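Local coordinates for UPF0098 protein CT_736 (Chlamydia trachomatis, PDB 3N08) that is of unknown function but belongs to the phosphatidylethanolamine-binding protein family, as a bacterial homologue of Raf kinase inhibitor protein, and may bind small anionic or phospholipid-like ligands, at residues F85-L90 and L121-G126; Q9-S12 and I17-K20. All coordinates share one frame; numbering follows the deposited sequence.

Contact 1 of 2, residues F85-L90 and L121-G126; sequences FAVQGL and LSDEEG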
ATOM      1  N   PHE B  85      -2.707   4.438  22.189  1.00 12.19           N
ATOM      2  CA  PHE B  85      -3.951   4.009  22.822  1.00 11.81           C
ATOM      3  C   PHE B  85      -4.253   2.619  22.303  1.00 11.31           C
ATOM      4  O   PHE B  85      -5.154   2.411  21.469  1.00 11.74           O
ATOM      5  CB  PHE B  85      -5.066   5.040  22.558  1.00 13.39           C
ATOM      6  CG  PHE B  85      -4.750   6.396  23.119  1.00 12.70           C
ATOM      7  CD1 PHE B  85      -5.002   6.684  24.455  1.00 13.76           C
ATOM      8  CD2 PHE B  85      -4.193   7.382  22.323  1.00 13.14           C
ATOM      9  CE1 PHE B  85      -4.677   7.934  24.987  1.00 15.73           C
ATOM     10  CE2 PHE B  85      -3.874   8.641  22.854  1.00 13.17           C
ATOM     11  CZ  PHE B  85      -4.118   8.910  24.185  1.00 15.24           C
ATOM     12  N   ALA B  86      -3.442   1.675  22.779  1.00 11.08           N
ATOM     13  CA  ALA B  86      -3.446   0.284  22.340  1.00 12.04           C
ATOM     14  C   ALA B  86      -2.470  -0.430  23.261  1.00 11.11           C
ATOM     15  O   ALA B  86      -1.950   0.163  24.200  1.00 13.36           O
ATOM     16  CB  ALA B  86      -2.991   0.179  20.881  1.00 11.70           C
ATOM     17  N   VAL B  87      -2.191  -1.697  23.003  1.00 10.08           N
ATOM     18  CA  VAL B  87      -1.315  -2.480  23.859  1.00 12.19           C
ATOM     19  C   VAL B  87       0.051  -2.560  23.205  1.00 10.67           C
ATOM     20  O   VAL B  87       0.159  -2.866  22.023  1.00 11.58           O
ATOM     21  CB  VAL B  87      -1.862  -3.903  24.071  1.00 12.20           C
ATOM     22  CG1 VAL B  87      -1.001  -4.653  25.056  1.00 13.55           C
ATOM     23  CG2 VAL B  87      -3.325  -3.852  24.527  1.00 12.54           C
ATOM     24  N   GLN B  88       1.095  -2.286  23.972  1.00 10.67           N
ATOM     25  CA  GLN B  88       2.454  -2.485  23.471  1.00 11.29           C
ATOM     26  C   GLN B  88       3.027  -3.784  23.988  1.00 10.66           C
ATOM     27  O   GLN B  88       2.835  -4.174  25.146  1.00 12.64           O
ATOM     28  CB  GLN B  88       3.340  -1.287  23.796  1.00 10.86           C
ATOM     29  CG  GLN B  88       2.851  -0.035  23.068  1.00 14.45           C
ATOM     30  CD  GLN B  88       3.726   1.182  23.278  1.00 11.69           C
ATOM     31  OE1 GLN B  88       4.793   1.306  22.683  1.00 13.02           O
ATOM     32  NE2 GLN B  88       3.263   2.110  24.106  1.00 17.37           N
ATOM     33  N   GLY B  89       3.705  -4.490  23.095  1.00 10.78           N
ATOM     34  CA  GLY B  89       4.326  -5.760  23.418  1.00 12.10           C
ATOM     35  C   GLY B  89       5.803  -5.575  23.675  1.00 11.27           C
ATOM     36  O   GLY B  89       6.297  -4.445  23.787  1.00 11.90           O
ATOM     37  N   LEU B  90       6.501  -6.699  23.780  1.00 12.56           N
ATOM     38  CA  LEU B  90       7.912  -6.696  24.092  1.00 10.86           C
ATOM     39  C   LEU B  90       8.765  -6.685  22.863  1.00 11.57           C
ATOM     40  O   LEU B  90       8.520  -7.421  21.918  1.00 12.89           O
ATOM     41  CB  LEU B  90       8.258  -7.935  24.905  1.00 15.21           C
ATOM     42  CG  LEU B  90       7.521  -8.052  26.235  1.00 17.10           C
ATOM     43  CD1 LEU B  90       7.974  -9.331  26.923  1.00 21.44           C
ATOM     44  CD2 LEU B  90       7.728  -6.850  27.143  1.00 22.24           C
ATOM     45  N   LEU B 121      -8.071  -8.801  20.142  1.00 12.62           N
ATOM     46  CA  LEU B 121      -7.352  -9.843  20.871  1.00 11.62           C
ATOM     47  C   LEU B 121      -7.502  -9.655  22.369  1.00 12.81           C
ATOM     48  O   LEU B 121      -7.855  -8.576  22.846  1.00 14.04           O
ATOM     49  CB  LEU B 121      -5.876  -9.852  20.490  1.00 12.84           C
ATOM     50  CG  LEU B 121      -5.559 -10.100  19.020  1.00 14.45           C
ATOM     51  CD1 LEU B 121      -4.071  -9.916  18.772  1.00 15.11           C
ATOM     52  CD2 LEU B 121      -6.025 -11.483  18.574  1.00 17.38           C
ATOM     53  N   SER B 122      -7.267 -10.715  23.132  1.00 13.35           N
ATOM     54  CA  SER B 122      -7.274 -10.606  24.577  1.00 14.14           C
ATOM     55  C   SER B 122      -6.274  -9.546  25.036  1.00 14.25           C
ATOM     56  O   SER B 122      -5.221  -9.369  24.452  1.00 14.21           O
ATOM     57  CB  SER B 122      -6.954 -11.970  25.202  1.00 24.22           C
ATOM     58  OG  SER B 122      -7.038 -11.904  26.607  1.00 37.90           O
ATOM     59  N   ASP B 123      -6.639  -8.844  26.101  1.00 14.77           N
ATOM     60  CA  ASP B 123      -5.883  -7.723  26.614  1.00 14.31           C
ATOM     61  C   ASP B 123      -4.811  -8.248  27.562  1.00 18.15           C
ATOM     62  O   ASP B 123      -5.086  -8.540  28.728  1.00 18.34           O
ATOM     63  CB  ASP B 123      -6.856  -6.794  27.353  1.00 17.09           C
ATOM     64  CG  ASP B 123      -6.285  -5.430  27.626  1.00 14.10           C
ATOM     65  OD1 ASP B 123      -5.186  -5.122  27.110  1.00 14.85           O
ATOM     66  OD2 ASP B 123      -6.969  -4.665  28.357  1.00 16.12           O
ATOM     67  N   GLU B 124      -3.590  -8.383  27.057  1.00 15.17           N
ATOM     68  CA  GLU B 124      -2.492  -8.987  27.812  1.00 16.52           C
ATOM     69  C   GLU B 124      -1.227  -8.152  27.734  1.00 15.30           C
ATOM     70  O   GLU B 124      -0.843  -7.643  26.678  1.00 16.33           O
ATOM     71  CB  GLU B 124      -2.156 -10.382  27.269  1.00 18.44           C
ATOM     72  CG  GLU B 124      -3.346 -11.273  27.015  1.00 41.85           C
ATOM     73  CD  GLU B 124      -3.946 -11.819  28.285  1.00 55.39           C
ATOM     74  OE1 GLU B 124      -3.227 -11.892  29.302  1.00 60.03           O
ATOM     75  OE2 GLU B 124      -5.141 -12.171  28.265  1.00 55.78           O
ATOM     76  N   GLU B 125      -0.565  -8.049  28.871  0.55 15.45           N
ATOM     77  CA  GLU B 125       0.727  -7.402  28.963  0.55 18.02           C
ATOM     78  C   GLU B 125       1.814  -8.419  28.609  0.55 18.02           C
ATOM     79  O   GLU B 125       1.571  -9.637  28.620  0.55 18.01           O
ATOM     80  CB  GLU B 125       0.931  -6.870  30.384  0.55 19.09           C
ATOM     81  CG  GLU B 125      -0.199  -5.941  30.862  0.55 22.64           C
ATOM     82  CD  GLU B 125      -0.204  -5.724  32.372  0.55 27.05           C
ATOM     83  OE1 GLU B 125       0.570  -4.871  32.845  0.55 20.41           O
ATOM     84  OE2 GLU B 125      -0.982  -6.409  33.084  0.55 25.28           O
ATOM     85  N   GLY B 126       2.994  -7.917  28.260  1.00 16.33           N
ATOM     86  CA  GLY B 126       4.162  -8.769  28.070  1.00 18.77           C
ATOM     87  C   GLY B 126       4.131  -9.643  26.829  1.00 17.03           C
ATOM     88  O   GLY B 126       4.787 -10.680  26.797  1.00 19.13           O
TER
HETATM   89  O   HOH W   1       1.603  -6.853  25.630  1.00 14.66           O
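The carbonyl group of Gly126 is covered on one face by Leu90, whose CG stands 3.8 Å from Gly126 C and whose CD1 reaches within 3.5 Å of Gly126 O. The other flat group, the carboxylate of Asp123, meets Val87 CG2 at its OD1 end, 3.4 Å away and tilted out of the carboxylate plane. With CG anti to the backbone N (chi1 -165°), Asp123 swings its acid end toward the valine, and the two side chains cross obliquely. The second valine branch, CG1, meets a carbonyl instead, Glu124 O at 3.4 Å; Val87 also rests on Tyr69.

Residues 87-90 and 123-126 run in nearly the same direction (20° apart), yet no direct hydrogen bond joins the segments. A water fills that role, donating to Gln88 O at 3.0 Å and to Glu124 O at 2.8 Å. The Tyr69 hydroxyl, on the neighbouring strand 63-71, is hydrogen-bonded to both Glu124 O and Ser122 O, which must share its one proton. The Glu124 carboxylate leads away from Val87 and takes a short bond from Ser122, OG to OE2 at 2.5 Å, on the anti lone pair.

Strand 87-88 is the outermost on its side of the mixed sheet, and loop 121-126 passes beside it at the protein surface. Across the contact both Val87 methyls and Leu90 CD1 come closest to oxygens. Within the two segments, van der Waals contact and a bridging water provide the cohesion; just beyond, the backbone of Leu90 is hydrogen-bonded to Val127, and Tyr69 ties the loop's carbonyls to the sheet.

Contact 2 of 2, residues Q9-S12 and I17-K20; sequences QAFS and IPKK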
ATOM      1  N   GLN B   9       4.942   9.933   6.780  1.00 10.67           N
ATOM      2  CA  GLN B   9       5.299  11.247   6.260  1.00 12.33           C
ATOM      3  C   GLN B   9       6.804  11.483   6.320  1.00 12.66           C
ATOM      4  O   GLN B   9       7.322  12.350   5.613  1.00 15.62           O
ATOM      5  CB  GLN B   9       4.577  12.355   7.031  1.00 18.86           C
ATOM      6  CG  GLN B   9       3.057  12.271   6.953  1.00 30.96           C
ATOM      7  CD  GLN B   9       2.347  12.919   8.145  1.00 46.34           C
ATOM      8  OE1 GLN B   9       2.919  13.068   9.232  1.00 42.91           O
ATOM      9  NE2 GLN B   9       1.090  13.298   7.941  1.00 53.41           N
ATOM     10  N   ALA B  10       7.508  10.687   7.116  1.00 10.80           N
ATOM     11  CA  ALA B  10       8.921  10.893   7.371  1.00 11.99           C
ATOM     12  C   ALA B  10       9.825  10.211   6.349  1.00 11.07           C
ATOM     13  O   ALA B  10      11.006  10.598   6.220  1.00 12.19           O
ATOM     14  CB  ALA B  10       9.284  10.429   8.788  1.00 10.38           C
ATOM     15  N   PHE B  11       9.342   9.188   5.645  1.00  8.91           N
ATOM     16  CA  PHE B  11      10.177   8.476   4.682  1.00  9.42           C
ATOM     17  C   PHE B  11       9.315   7.601   3.804  1.00  9.16           C
ATOM     18  O   PHE B  11       8.302   7.054   4.252  1.00  9.81           O
ATOM     19  CB  PHE B  11      11.257   7.605   5.336  1.00 10.25           C
ATOM     20  CG  PHE B  11      10.733   6.560   6.272  1.00  9.82           C
ATOM     21  CD1 PHE B  11      10.409   6.868   7.584  1.00  9.73           C
ATOM     22  CD2 PHE B  11      10.578   5.249   5.844  1.00  9.25           C
ATOM     23  CE1 PHE B  11       9.913   5.872   8.437  1.00 10.65           C
ATOM     24  CE2 PHE B  11      10.088   4.277   6.694  1.00 10.51           C
ATOM     25  CZ  PHE B  11       9.754   4.582   7.981  1.00 10.41           C
ATOM     26  N   SER B  12       9.756   7.456   2.560  0.62 10.03           N
ATOM     27  CA  SER B  12       9.123   6.570   1.602  0.62 10.95           C
ATOM     28  C   SER B  12       9.796   5.195   1.609  0.62  8.47           C
ATOM     29  O   SER B  12      10.880   5.023   2.168  0.62 10.45           O
ATOM     30  CB  SER B  12       9.193   7.179   0.203  0.62  9.87           C
ATOM     31  OG  SER B  12       8.454   8.384   0.156  0.62 14.47           O
ATOM     32  N   ILE B  17      15.289   6.478   7.132  1.00  9.61           N
ATOM     33  CA  ILE B  17      14.526   6.998   8.257  1.00  9.45           C
ATOM     34  C   ILE B  17      15.303   8.172   8.847  1.00  9.11           C
ATOM     35  O   ILE B  17      16.507   8.044   9.097  1.00 11.00           O
ATOM     36  CB  ILE B  17      14.377   5.907   9.327  1.00 10.20           C
ATOM     37  CG1 ILE B  17      13.615   4.715   8.735  1.00  9.80           C
ATOM     38  CG2 ILE B  17      13.697   6.453  10.563  1.00 11.50           C
ATOM     39  CD1 ILE B  17      13.651   3.442   9.618  1.00  9.96           C
ATOM     40  N   PRO B  18      14.648   9.333   9.064  1.00  8.98           N
ATOM     41  CA  PRO B  18      15.381  10.467   9.647  1.00 10.10           C
ATOM     42  C   PRO B  18      16.035  10.167  10.982  1.00 10.27           C
ATOM     43  O   PRO B  18      15.570   9.365  11.795  1.00 10.43           O
ATOM     44  CB  PRO B  18      14.309  11.544   9.788  1.00 11.42           C
ATOM     45  CG  PRO B  18      13.307  11.183   8.698  1.00 10.51           C
ATOM     46  CD  PRO B  18      13.282   9.700   8.665  1.00  9.83           C
ATOM     47  N   LYS B  19      17.143  10.864  11.201  1.00 10.34           N
ATOM     48  CA  LYS B  19      17.979  10.686  12.373  1.00 11.72           C
ATOM     49  C   LYS B  19      17.201  10.792  13.688  1.00 11.18           C
ATOM     50  O   LYS B  19      17.505  10.101  14.657  1.00 12.23           O
ATOM     51  CB  LYS B  19      19.090  11.722  12.316  1.00 13.22           C
ATOM     52  CG  LYS B  19      20.022  11.680  13.510  1.00 13.74           C
ATOM     53  CD  LYS B  19      21.225  12.590  13.303  1.00 17.25           C
ATOM     54  CE  LYS B  19      22.243  11.926  12.389  1.00 20.78           C
ATOM     55  NZ  LYS B  19      23.440  12.809  12.241  1.00 28.54           N
ATOM     56  N   LYS B  20      16.206  11.674  13.712  1.00 11.57           N
ATOM     57  CA  LYS B  20      15.395  11.932  14.897  1.00 12.96           C
ATOM     58  C   LYS B  20      14.804  10.638  15.511  1.00 12.86           C
ATOM     59  O   LYS B  20      14.562  10.558  16.714  1.00 12.58           O
ATOM     60  CB  LYS B  20      14.255  12.860  14.448  1.00 25.25           C
ATOM     61  CG  LYS B  20      13.262  13.306  15.489  1.00 38.29           C
ATOM     62  CD  LYS B  20      12.170  14.119  14.788  1.00 46.57           C
ATOM     63  CE  LYS B  20      11.265  14.863  15.754  1.00 53.56           C
ATOM     64  NZ  LYS B  20      11.884  16.114  16.252  1.00 67.55           N
TER
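Ile17 sets its CG1 methylene squarely over one face of the Phe11 ring, 3.8 Å from the centroid and 8° off the normal, a CH-pi contact. The two side chains lie alongside each other and point the same way, both buried. Phe11 holds CG between its backbone N and carbonyl carbon (chi1 58°), which is the crowded position, and this brings the ring beside Ile17; the Phe11 side chain also touches Leu146 of strand 140-150. Next to this pair, Pro18 CD lies oblique to the ring, 4.2 Å from CD1, and the proline ring leans on Ala10: CG approaches Ala10 O to 3.4 Å, and CD lies 4.1 Å from Ala10 CB. Tyr21 and Pro31 pack on Ala10 as well.

The two segments flank the short strand 15-16 in sequence, which ends the mixed sheet of this PEBP-family fold and runs parallel to strand 140-150; the backbone of Ile17 is hydrogen-bonded to Thr149 of that strand. At the far end of 9-12, Ser12 touches Ala3 of the second subunit.

On the solvent side the packing gives out. Past Pro18 a 3-10 turn carries the exposed Lys19 away from segment 9-12, and its NZ forms a salt bridge with Asp153.

In the fold
Contact 2 closes before contact 1 opens along the chain, and the two lie on opposite sides of the chain's centre, with contact centres 26 Å apart and nearest atoms about 15 Å apart. Both border the same six-stranded mixed sheet, at its two outer edges: segments 9-12 and 17-20 adjoin its outermost strand 15-16 in sequence, whereas segment 85-90 carries the other outermost strand, 87-88. Between them run strands 140-150, 108-117, 43-50 and 63-71. Contact 2 brings together residues just before and just after edge strand 15-16, and contact 1 sets the loop before helix 129-136 against the other. Each edge strand is short and is flanked by loop contacts rather than by a further strand of this chain.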